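Local coordinates for protein CRISPR-associated endonuclease/helicase Cas3 (Thermus thermophilus HB8, PDB 3SK9) that cuts single-stranded DNA with its metal-dependent HD nuclease domain, the part described here, as the endonuclease/helicase of CRISPR antiviral defence, at residues Pro46-Arg49 against Ala50-Glu54; Arg160-Asp163 against Pro164-Glu168; Arg223-Arg227 against Gly228-Lys232. All blocks are in the same frame, centred on the assembly; numbering follows the deposited sequence.

Contact 1. Residues Pro46-Arg49 against Ala50-Glu54; sequences PRTR and ALYAE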
ATOM      1  N   PRO A  46      17.405   5.481  13.064  1.00 21.75           N
ATOM      2  CA  PRO A  46      16.759   5.006  14.288  1.00 21.98           C
ATOM      3  C   PRO A  46      15.668   5.967  14.842  1.00 19.13           C
ATOM      4  O   PRO A  46      14.661   5.493  15.374  1.00 23.36           O
ATOM      5  CB  PRO A  46      17.930   4.912  15.296  1.00 30.44           C
ATOM      6  CG  PRO A  46      19.159   4.819  14.484  1.00 31.83           C
ATOM      7  CD  PRO A  46      18.891   5.518  13.176  1.00 26.71           C
ATOM      8  N   ARG A  47      15.908   7.275  14.800  1.00 20.75           N
ATOM      9  CA  ARG A  47      14.873   8.222  15.264  1.00 20.55           C
ATOM     10  C   ARG A  47      13.564   8.000  14.486  1.00 23.84           C
ATOM     11  O   ARG A  47      12.493   8.081  15.065  1.00 21.43           O
ATOM     12  CB  ARG A  47      15.315   9.660  15.068  1.00 27.28           C
ATOM     13  CG  ARG A  47      15.877  10.277  16.320  1.00 41.07           C
ATOM     14  CD  ARG A  47      16.532  11.643  16.079  1.00 35.70           C
ATOM     15  NE  ARG A  47      17.295  11.998  17.284  1.00 33.58           N
ATOM     16  CZ  ARG A  47      18.440  11.411  17.624  1.00 41.00           C
ATOM     17  NH1 ARG A  47      18.972  10.440  16.841  1.00 34.56           N
ATOM     18  NH2 ARG A  47      19.052  11.788  18.748  1.00 52.25           N
ATOM     19  N   THR A  48      13.661   7.746  13.179  1.00 23.00           N
ATOM     20  CA  THR A  48      12.453   7.536  12.362  1.00 20.50           C
ATOM     21  C   THR A  48      11.745   6.251  12.773  1.00 23.70           C
ATOM     22  O   THR A  48      10.517   6.207  12.943  1.00 21.21           O
ATOM     23  CB  THR A  48      12.806   7.514  10.854  1.00 20.06           C
ATOM     24  OG1 THR A  48      13.461   8.756  10.511  1.00 20.52           O
ATOM     25  CG2 THR A  48      11.532   7.272   9.982  1.00 21.04           C
ATOM     26  N   ARG A  49      12.508   5.176  12.935  1.00 18.12           N
ATOM     27  CA  ARG A  49      11.890   3.930  13.328  1.00 16.86           C
ATOM     28  C   ARG A  49      11.249   4.009  14.699  1.00 20.60           C
ATOM     29  O   ARG A  49      10.219   3.366  14.927  1.00 20.86           O
ATOM     30  CB  ARG A  49      12.912   2.792  13.262  1.00 21.57           C
ATOM     31  CG  ARG A  49      13.331   2.494  11.843  1.00 24.90           C
ATOM     32  CD  ARG A  49      14.176   1.235  11.747  1.00 28.42           C
ATOM     33  NE  ARG A  49      15.548   1.643  11.535  1.00 37.88           N
ATOM     34  CZ  ARG A  49      16.518   1.505  12.425  1.00 38.56           C
ATOM     35  NH1 ARG A  49      16.289   0.912  13.588  1.00 47.64           N
ATOM     36  NH2 ARG A  49      17.726   1.958  12.135  1.00 32.30           N
ATOM     37  N   ALA A  50      11.848   4.766  15.618  1.00 23.55           N
ATOM     38  CA  ALA A  50      11.277   4.890  16.958  1.00 24.51           C
ATOM     39  C   ALA A  50       9.931   5.665  16.872  1.00 21.06           C
ATOM     40  O   ALA A  50       9.013   5.435  17.668  1.00 21.05           O
ATOM     41  CB  ALA A  50      12.260   5.626  17.924  1.00 22.73           C
ATOM     42  N   LEU A  51       9.854   6.622  15.946  1.00 22.64           N
ATOM     43  CA  LEU A  51       8.593   7.356  15.718  1.00 21.16           C
ATOM     44  C   LEU A  51       7.474   6.388  15.318  1.00 20.89           C
ATOM     45  O   LEU A  51       6.320   6.557  15.756  1.00 21.90           O
ATOM     46  CB  LEU A  51       8.780   8.409  14.628  1.00 19.53           C
ATOM     47  CG  LEU A  51       9.520   9.684  15.079  1.00 24.13           C
ATOM     48  CD1 LEU A  51       9.791  10.657  13.916  1.00 23.61           C
ATOM     49  CD2 LEU A  51       8.731  10.388  16.186  1.00 21.19           C
ATOM     50  N   TYR A  52       7.767   5.427  14.408  1.00 18.31           N
ATOM     51  CA  TYR A  52       6.726   4.455  14.024  1.00 20.21           C
ATOM     52  C   TYR A  52       6.294   3.589  15.192  1.00 18.68           C
ATOM     53  O   TYR A  52       5.126   3.259  15.325  1.00 18.88           O
ATOM     54  CB  TYR A  52       7.213   3.540  12.889  1.00 20.38           C
ATOM     55  CG  TYR A  52       6.968   4.128  11.521  1.00 18.59           C
ATOM     56  CD1 TYR A  52       5.805   3.815  10.807  1.00 20.88           C
ATOM     57  CD2 TYR A  52       7.890   5.017  10.944  1.00 16.04           C
ATOM     58  CE1 TYR A  52       5.586   4.341   9.528  1.00 19.76           C
ATOM     59  CE2 TYR A  52       7.667   5.562   9.686  1.00 18.36           C
ATOM     60  CZ  TYR A  52       6.515   5.227   8.997  1.00 16.71           C
ATOM     61  OH  TYR A  52       6.301   5.745   7.726  1.00 18.06           O
ATOM     62  N   ALA A  53       7.249   3.187  16.022  1.00 22.88           N
ATOM     63  CA  ALA A  53       6.917   2.352  17.188  1.00 24.23           C
ATOM     64  C   ALA A  53       5.981   3.134  18.124  1.00 22.39           C
ATOM     65  O   ALA A  53       5.021   2.575  18.682  1.00 28.31           O
ATOM     66  CB  ALA A  53       8.233   1.911  17.931  1.00 21.35           C
ATOM     67  N   GLU A  54       6.245   4.425  18.280  1.00 22.73           N
ATOM     68  CA  GLU A  54       5.465   5.276  19.163  1.00 23.28           C
ATOM     69  C   GLU A  54       4.111   5.590  18.518  1.00 24.13           C
ATOM     70  O   GLU A  54       3.077   5.696  19.212  1.00 25.82           O
ATOM     71  CB  GLU A  54       6.234   6.570  19.450  1.00 29.66           C
ATOM     72  CG  GLU A  54       5.551   7.558  20.380  1.00 28.31           C
ATOM     73  CD  GLU A  54       6.404   8.816  20.598  1.00 44.87           C
ATOM     74  OE1 GLU A  54       6.504   9.255  21.767  1.00 52.13           O
ATOM     75  OE2 GLU A  54       7.008   9.355  19.620  1.00 30.93           O
TER

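Contact 2. Residues Arg160-Asp163 against Pro164-Glu168; sequences RTED and PLWKE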
ATOM      1  N   ARG A 160     -22.474   0.206  -6.782  1.00 40.31           N
ATOM      2  CA  ARG A 160     -23.827  -0.316  -6.584  1.00 46.71           C
ATOM      3  C   ARG A 160     -24.143  -1.398  -7.605  1.00 48.64           C
ATOM      4  O   ARG A 160     -24.850  -2.359  -7.294  1.00 52.84           O
ATOM      5  CB  ARG A 160     -24.868   0.799  -6.630  1.00 45.50           C
ATOM      6  CG  ARG A 160     -24.899   1.628  -5.365  1.00 56.37           C
ATOM      7  CD  ARG A 160     -26.132   2.527  -5.331  1.00 67.99           C
ATOM      8  NE  ARG A 160     -26.126   3.498  -6.425  1.00 71.14           N
ATOM      9  CZ  ARG A 160     -25.616   4.724  -6.329  1.00 65.41           C
ATOM     10  NH1 ARG A 160     -25.080   5.133  -5.181  1.00 50.93           N
ATOM     11  NH2 ARG A 160     -25.650   5.540  -7.376  1.00 66.66           N
ATOM     12  N   THR A 161     -23.595  -1.263  -8.810  1.00 38.87           N
ATOM     13  CA  THR A 161     -23.902  -2.210  -9.881  1.00 46.78           C
ATOM     14  C   THR A 161     -22.853  -3.309 -10.089  1.00 49.61           C
ATOM     15  O   THR A 161     -23.031  -4.146 -10.954  1.00 47.40           O
ATOM     16  CB  THR A 161     -24.143  -1.500 -11.235  1.00 58.87           C
ATOM     17  OG1 THR A 161     -22.948  -0.840 -11.683  1.00 58.31           O
ATOM     18  CG2 THR A 161     -25.278  -0.488 -11.107  1.00 66.91           C
ATOM     19  N   GLU A 162     -21.766  -3.334  -9.308  1.00 44.64           N
ATOM     20  CA  GLU A 162     -20.773  -4.402  -9.500  1.00 43.98           C
ATOM     21  C   GLU A 162     -21.263  -5.730  -8.915  1.00 38.60           C
ATOM     22  O   GLU A 162     -22.080  -5.768  -7.970  1.00 32.49           O
ATOM     23  CB  GLU A 162     -19.416  -4.029  -8.867  1.00 42.98           C
ATOM     24  CG  GLU A 162     -19.495  -3.941  -7.387  1.00 34.72           C
ATOM     25  CD  GLU A 162     -18.170  -3.568  -6.689  1.00 38.23           C
ATOM     26  OE1 GLU A 162     -18.173  -3.680  -5.453  1.00 31.84           O
ATOM     27  OE2 GLU A 162     -17.155  -3.190  -7.341  1.00 33.91           O
ATOM     28  N   ASP A 163     -20.748  -6.817  -9.477  1.00 34.85           N
ATOM     29  CA  ASP A 163     -20.958  -8.147  -8.923  1.00 39.78           C
ATOM     30  C   ASP A 163     -20.503  -8.140  -7.468  1.00 32.97           C
ATOM     31  O   ASP A 163     -19.427  -7.638  -7.177  1.00 26.37           O
ATOM     32  CB  ASP A 163     -20.150  -9.157  -9.725  1.00 46.84           C
ATOM     33  CG  ASP A 163     -20.537 -10.585  -9.429  1.00 51.05           C
ATOM     34  OD1 ASP A 163     -20.753 -11.346 -10.387  1.00 62.11           O
ATOM     35  OD2 ASP A 163     -20.625 -10.947  -8.245  1.00 32.20           O
ATOM     36  N   PRO A 164     -21.330  -8.649  -6.555  1.00 33.49           N
ATOM     37  CA  PRO A 164     -21.048  -8.700  -5.103  1.00 34.67           C
ATOM     38  C   PRO A 164     -19.755  -9.443  -4.710  1.00 30.25           C
ATOM     39  O   PRO A 164     -19.158  -9.172  -3.656  1.00 30.87           O
ATOM     40  CB  PRO A 164     -22.269  -9.431  -4.535  1.00 47.26           C
ATOM     41  CG  PRO A 164     -23.340  -9.204  -5.528  1.00 54.76           C
ATOM     42  CD  PRO A 164     -22.693  -9.120  -6.866  1.00 48.38           C
ATOM     43  N   LEU A 165     -19.342 -10.392  -5.530  1.00 30.44           N
ATOM     44  CA  LEU A 165     -18.092 -11.132  -5.306  1.00 27.19           C
ATOM     45  C   LEU A 165     -16.861 -10.187  -5.214  1.00 28.25           C
ATOM     46  O   LEU A 165     -15.884 -10.486  -4.526  1.00 27.95           O
ATOM     47  CB  LEU A 165     -17.862 -12.130  -6.439  1.00 32.26           C
ATOM     48  CG  LEU A 165     -16.962 -13.331  -6.115  1.00 45.17           C
ATOM     49  CD1 LEU A 165     -17.566 -14.140  -4.998  1.00 49.55           C
ATOM     50  CD2 LEU A 165     -16.741 -14.198  -7.358  1.00 49.17           C
ATOM     51  N   TRP A 166     -16.916  -9.057  -5.910  1.00 26.86           N
ATOM     52  CA  TRP A 166     -15.832  -8.059  -5.830  1.00 26.19           C
ATOM     53  C   TRP A 166     -15.593  -7.567  -4.386  1.00 24.59           C
ATOM     54  O   TRP A 166     -14.454  -7.325  -3.997  1.00 25.68           O
ATOM     55  CB  TRP A 166     -16.102  -6.864  -6.766  1.00 28.62           C
ATOM     56  CG  TRP A 166     -15.781  -7.141  -8.220  1.00 33.90           C
ATOM     57  CD1 TRP A 166     -16.666  -7.370  -9.238  1.00 37.18           C
ATOM     58  CD2 TRP A 166     -14.471  -7.246  -8.796  1.00 29.63           C
ATOM     59  NE1 TRP A 166     -15.979  -7.597 -10.415  1.00 33.63           N
ATOM     60  CE2 TRP A 166     -14.633  -7.515 -10.165  1.00 35.59           C
ATOM     61  CE3 TRP A 166     -13.176  -7.105  -8.286  1.00 30.64           C
ATOM     62  CZ2 TRP A 166     -13.551  -7.651 -11.027  1.00 37.89           C
ATOM     63  CZ3 TRP A 166     -12.094  -7.241  -9.162  1.00 32.92           C
ATOM     64  CH2 TRP A 166     -12.291  -7.517 -10.495  1.00 33.35           C
ATOM     65  N   LYS A 167     -16.654  -7.391  -3.597  1.00 24.01           N
ATOM     66  CA  LYS A 167     -16.471  -6.904  -2.231  1.00 29.29           C
ATOM     67  C   LYS A 167     -15.741  -7.976  -1.437  1.00 25.81           C
ATOM     68  O   LYS A 167     -14.902  -7.686  -0.580  1.00 26.01           O
ATOM     69  CB  LYS A 167     -17.814  -6.581  -1.568  1.00 38.86           C
ATOM     70  CG  LYS A 167     -18.602  -5.486  -2.276  1.00 51.08           C
ATOM     71  CD  LYS A 167     -20.061  -5.444  -1.799  1.00 58.24           C
ATOM     72  CE  LYS A 167     -20.763  -4.161  -2.257  1.00 59.42           C
ATOM     73  NZ  LYS A 167     -20.657  -3.898  -3.723  1.00 49.60           N
ATOM     74  N   GLU A 168     -16.061  -9.225  -1.720  1.00 23.42           N
ATOM     75  CA  GLU A 168     -15.388 -10.330  -1.016  1.00 23.88           C
ATOM     76  C   GLU A 168     -13.900 -10.441  -1.452  1.00 21.54           C
ATOM     77  O   GLU A 168     -13.017 -10.620  -0.598  1.00 24.61           O
ATOM     78  CB  GLU A 168     -16.135 -11.638  -1.237  1.00 36.97           C
ATOM     79  CG  GLU A 168     -17.482 -11.661  -0.516  1.00 43.88           C
ATOM     80  CD  GLU A 168     -18.352 -12.835  -0.940  1.00 75.72           C
ATOM     81  OE1 GLU A 168     -18.237 -13.929  -0.351  1.00 82.70           O
ATOM     82  OE2 GLU A 168     -19.159 -12.665  -1.876  1.00 89.14           O
TER

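Contact 3. Residues Arg223-Arg227 against Gly228-Lys232; sequences RDPRR and GDYLK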
ATOM      1  N   ARG A 223       6.025 -12.476 -12.203  1.00 24.64           N
ATOM      2  CA  ARG A 223       6.347 -13.245 -11.001  1.00 21.36           C
ATOM      3  C   ARG A 223       5.004 -13.662 -10.439  1.00 21.40           C
ATOM      4  O   ARG A 223       4.059 -12.874 -10.432  1.00 24.98           O
ATOM      5  CB  ARG A 223       7.172 -12.421  -9.975  1.00 18.43           C
ATOM      6  CG  ARG A 223       8.630 -12.158 -10.483  1.00 21.39           C
ATOM      7  CD  ARG A 223       9.383 -11.090  -9.720  1.00 20.02           C
ATOM      8  NE  ARG A 223       8.781  -9.799 -10.004  1.00 20.54           N
ATOM      9  CZ  ARG A 223       8.210  -9.008  -9.106  1.00 23.22           C
ATOM     10  NH1 ARG A 223       8.232  -9.329  -7.801  1.00 20.47           N
ATOM     11  NH2 ARG A 223       7.651  -7.857  -9.531  1.00 20.61           N
ATOM     12  N   ASP A 224       4.922 -14.893  -9.934  1.00 24.08           N
ATOM     13  CA  ASP A 224       3.653 -15.437  -9.464  1.00 24.77           C
ATOM     14  C   ASP A 224       3.502 -15.265  -7.968  1.00 26.56           C
ATOM     15  O   ASP A 224       4.208 -15.924  -7.200  1.00 27.87           O
ATOM     16  CB  ASP A 224       3.584 -16.948  -9.832  1.00 32.35           C
ATOM     17  CG  ASP A 224       2.286 -17.633  -9.364  1.00 34.33           C
ATOM     18  OD1 ASP A 224       2.174 -18.858  -9.614  1.00 40.12           O
ATOM     19  OD2 ASP A 224       1.385 -16.995  -8.738  1.00 30.15           O
ATOM     20  N   PRO A 225       2.542 -14.413  -7.541  1.00 22.91           N
ATOM     21  CA  PRO A 225       2.379 -14.117  -6.125  1.00 21.39           C
ATOM     22  C   PRO A 225       1.772 -15.272  -5.311  1.00 23.45           C
ATOM     23  O   PRO A 225       1.737 -15.203  -4.099  1.00 27.78           O
ATOM     24  CB  PRO A 225       1.450 -12.887  -6.130  1.00 23.67           C
ATOM     25  CG  PRO A 225       0.597 -13.071  -7.358  1.00 22.28           C
ATOM     26  CD  PRO A 225       1.606 -13.616  -8.382  1.00 19.05           C
ATOM     27  N   ARG A 226       1.321 -16.336  -5.958  1.00 28.60           N
ATOM     28  CA  ARG A 226       0.846 -17.496  -5.197  1.00 26.79           C
ATOM     29  C   ARG A 226       2.009 -18.287  -4.596  1.00 35.71           C
ATOM     30  O   ARG A 226       1.799 -19.135  -3.736  1.00 40.61           O
ATOM     31  CB  ARG A 226       0.034 -18.423  -6.082  1.00 33.87           C
ATOM     32  CG  ARG A 226      -1.286 -17.829  -6.580  1.00 32.63           C
ATOM     33  CD  ARG A 226      -1.927 -18.776  -7.580  1.00 29.27           C
ATOM     34  NE  ARG A 226      -1.134 -18.830  -8.805  1.00 37.63           N
ATOM     35  CZ  ARG A 226      -1.248 -19.780  -9.727  1.00 53.39           C
ATOM     36  NH1 ARG A 226      -2.125 -20.767  -9.555  1.00 66.25           N
ATOM     37  NH2 ARG A 226      -0.489 -19.751 -10.822  1.00 46.64           N
ATOM     38  N   ARG A 227       3.227 -18.024  -5.043  0.68 23.60           N
ATOM     39  CA  ARG A 227       4.373 -18.816  -4.611  0.95 29.41           C
ATOM     40  C   ARG A 227       4.829 -18.418  -3.218  0.82 32.42           C
ATOM     41  O   ARG A 227       4.868 -17.252  -2.887  0.59 23.12           O
ATOM     42  CB  ARG A 227       5.540 -18.643  -5.576  0.85 29.92           C
ATOM     43  CG  ARG A 227       5.306 -19.271  -6.939  1.00 33.91           C
ATOM     44  CD  ARG A 227       6.572 -19.275  -7.723  0.81 39.01           C
ATOM     45  NE  ARG A 227       7.429 -20.381  -7.318  0.42 48.63           N
ATOM     46  CZ  ARG A 227       8.747 -20.303  -7.193  0.48 52.34           C
ATOM     47  NH1 ARG A 227       9.379 -19.161  -7.434  0.43 56.23           N
ATOM     48  NH2 ARG A 227       9.434 -21.370  -6.816  0.76 47.61           N
ATOM     49  N   GLY A 228       5.192 -19.403  -2.401  1.00 36.76           N
ATOM     50  CA  GLY A 228       5.689 -19.129  -1.066  1.00 37.25           C
ATOM     51  C   GLY A 228       6.967 -18.311  -1.029  1.00 36.31           C
ATOM     52  O   GLY A 228       7.225 -17.591  -0.067  1.00 36.54           O
ATOM     53  N   ASP A 229       7.778 -18.392  -2.069  1.00 28.94           N
ATOM     54  CA  ASP A 229       9.019 -17.625  -2.056  1.00 33.68           C
ATOM     55  C   ASP A 229       8.852 -16.199  -2.593  1.00 31.91           C
ATOM     56  O   ASP A 229       9.842 -15.472  -2.693  1.00 29.81           O
ATOM     57  CB  ASP A 229      10.129 -18.362  -2.827  1.00 44.36           C
ATOM     58  CG  ASP A 229       9.741 -18.696  -4.275  1.00 59.27           C
ATOM     59  OD1 ASP A 229       8.710 -18.189  -4.786  1.00 53.63           O
ATOM     60  OD2 ASP A 229      10.497 -19.477  -4.906  1.00 66.05           O
ATOM     61  N   TYR A 230       7.621 -15.788  -2.920  1.00 29.97           N
ATOM     62  CA  TYR A 230       7.436 -14.490  -3.599  1.00 27.30           C
ATOM     63  C   TYR A 230       7.984 -13.337  -2.768  1.00 24.72           C
ATOM     64  O   TYR A 230       8.682 -12.444  -3.272  1.00 24.50           O
ATOM     65  CB  TYR A 230       5.947 -14.193  -3.875  1.00 27.14           C
ATOM     66  CG  TYR A 230       5.755 -12.948  -4.736  1.00 27.09           C
ATOM     67  CD1 TYR A 230       5.673 -13.048  -6.125  1.00 25.16           C
ATOM     68  CD2 TYR A 230       5.652 -11.681  -4.155  1.00 19.67           C
ATOM     69  CE1 TYR A 230       5.503 -11.930  -6.926  1.00 22.16           C
ATOM     70  CE2 TYR A 230       5.499 -10.544  -4.946  1.00 20.97           C
ATOM     71  CZ  TYR A 230       5.395 -10.687  -6.343  1.00 20.28           C
ATOM     72  OH  TYR A 230       5.255  -9.592  -7.138  1.00 20.33           O
ATOM     73  N   LEU A 231       7.623 -13.302  -1.494  1.00 21.71           N
ATOM     74  CA  LEU A 231       8.014 -12.151  -0.692  1.00 30.11           C
ATOM     75  C   LEU A 231       9.547 -12.065  -0.517  1.00 28.67           C
ATOM     76  O   LEU A 231      10.093 -11.003  -0.607  1.00 23.35           O
ATOM     77  CB  LEU A 231       7.245 -12.138   0.651  1.00 28.44           C
ATOM     78  CG  LEU A 231       7.400 -10.893   1.539  1.00 32.90           C
ATOM     79  CD1 LEU A 231       6.911  -9.592   0.835  1.00 29.43           C
ATOM     80  CD2 LEU A 231       6.640 -11.112   2.819  1.00 38.46           C
ATOM     81  N   LYS A 232      10.248 -13.180  -0.331  1.00 25.83           N
ATOM     82  CA  LYS A 232      11.722 -13.146  -0.217  1.00 33.83           C
ATOM     83  C   LYS A 232      12.363 -12.580  -1.455  1.00 26.05           C
ATOM     84  O   LYS A 232      13.298 -11.789  -1.364  1.00 26.18           O
ATOM     85  CB  LYS A 232      12.322 -14.551   0.026  1.00 41.71           C
ATOM     86  CG  LYS A 232      11.978 -15.144   1.374  1.00 61.73           C
ATOM     87  CD  LYS A 232      12.727 -16.460   1.596  1.00 77.43           C
ATOM     88  CE  LYS A 232      11.913 -17.445   2.444  1.00 80.72           C
ATOM     89  NZ  LYS A 232      10.699 -17.937   1.721  1.00 77.77           N
TER
HETATM   90  O   HOH W   1       8.946 -11.780  -6.320  1.00 24.73           O

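Contact 1. Residues Pro46-Arg49 against Ala50-Glu54
L51 meets the carbonyl of R47 because its CG stands anti to its own carbonyl carbon (chi1 -77°), which swings the branch back along the helix until CG lies 3.4 Å from R47 O. Y52 has a similar first torsion, and its ring turns one edge to the preceding turn: CD2 comes 3.5 Å from T48 O, which lies in the ring plane at that edge. Between the side chains themselves the touch is light, T48 CG2 standing 4.2 Å from Y52 CE2.

The backbone carries most of the contact. Four successive i to i+4 bonds run along it: A50 N to P46 O is 2.9 Å, L51 N to R47 O is slightly longer, and Y52 N to T48 O and A53 N to R49 O are both 3.2 Å. N-H...O angles of 150° to 157° are those of a regular alpha-helix. R49 bends its chain at chi3, and its guanidinium passes one face over P46 CA, 3.8 Å above the plane and offset to the rim. The bend is held from outside the segments: NE donates to E44 O, and NH1 makes a salt bridge with E60.

T48 OG1 bonds G259 O and Y52 OH bonds E260, which ties this face of helix 46-56 to the C-terminal hairpin, while the Y52 side chain also packs on L64, A67, R201 and L205. The chemistry therefore divides: main-chain amides and carbonyls satisfy one another along the helix axis, whereas the buried hydroxyls of T48 and Y52 find their partners elsewhere in the domain.

Contact 2. Residues Arg160-Asp163 against Pro164-Glu168
Between D163 and L165 the chain leaves an extended link, with D163 in an extended conformation, and turns into helix 165-181, W166 N donating to D163 O at 3.2 Å. The D163 side chain backs up this turn. Its CG is anti to the backbone N (chi1 -167°), which carries OD2 forward to accept from L165 N at 3.1 Å with an N-H...O angle of 166°. The amide arrives on the anti side of OD2, 20° out of the carboxylate plane; this is a side-chain cap on the first turn of the helix. P164 has no N-H to offer at this point, and its ring crosses the D163 side chain at about a right angle.

E162, the residue before D163, sends its side chain to K167, extended beyond CG. OE1 accepts from K167 NZ at 3.0 Å through its anti lone pair, forming a salt bridge, and the bend of K167 at chi4 turns the ammonium back to meet it. R170, about one turn further on, also bridges to OE1, so two positive groups converge on this buried carboxylate and would be expected to keep it ionised. E162 OE2 rests 3.9 Å from W166 CB, while the indole takes D163 O at its edge, in plane, with W166 CD1 3.5 Å away.

In the fold this is the tight connection from helix 149-161 to helix 165-181. L165 and W166 pack against L13 of helix 10-16, W166 also against W16, and the loop residues S80 and P81 adjoin E162, with P81 and Q84 beside the indole.

Contact 3. Residues Arg223-Arg227 against Gly228-Lys232
Among the charged pairs, the D229 carboxylate stands nearly upright over one face of the R227 guanidinium, CG 3.1 Å above the plane and offset to the rim, with the two planes 81° apart. The salt bridge, 2.8 Å from R227 NH1 to D229 OD2, is thus close in distance but is not an in-plane paired one. D224 holds R226 differently. Its OD2 takes R226 NE on the syn lone pair at 3.1 Å and R226 N from above the carboxylate plane, the latter closing an Asx turn.

The backbone bond from Y230 N to R227 O, 3.1 Å, closes a type I turn that follows another from D224 to R227.

Y230 dominates the nonpolar contacts. With CG anti to the backbone N (chi1 -172°), its ring reaches back to the loop residues R223 to P225, taking P225 CB 4.2 Å above one face near the rim and R223 CB 3.5 Å from Y230 CE1.

Water and outside polar links complete the set. A water sits over the centre of the opposite ring face, accepting from R223 NH1 at 3.0 Å and donating to Y230 O. The tyrosine hydroxyl and the R223 guanidinium share D32 as partner, through OD1 and OD2 respectively, and R223 NE donates to P220 O.

The loop thus joins helix 196-213 to helix 230-246 while lying against helix 26-43, where P225 touches L27 and A28, and Y230 touches A28 and L31.

How the contacts relate
The three contacts lie in series along the chain and none touches another. Contacts 1 and 2 are on opposite sides of the chain's centre, their own centres 39 Å apart; contact 3 is 29 Å from contact 1 and 27 Å from contact 2, again centre to centre. Contact 3 alone approaches the metal site: the Y230 side chain is about 7 Å from that of H29, a metal ligand on helix 26-43, the helix that also carries D32. Contacts 1 and 2 lie away from the metal ligands H29, H74, D75 and D210. Contact 1 is regular bonding over the first turns of helix 46-56, whereas contacts 2 and 3 each lead the chain into a helix.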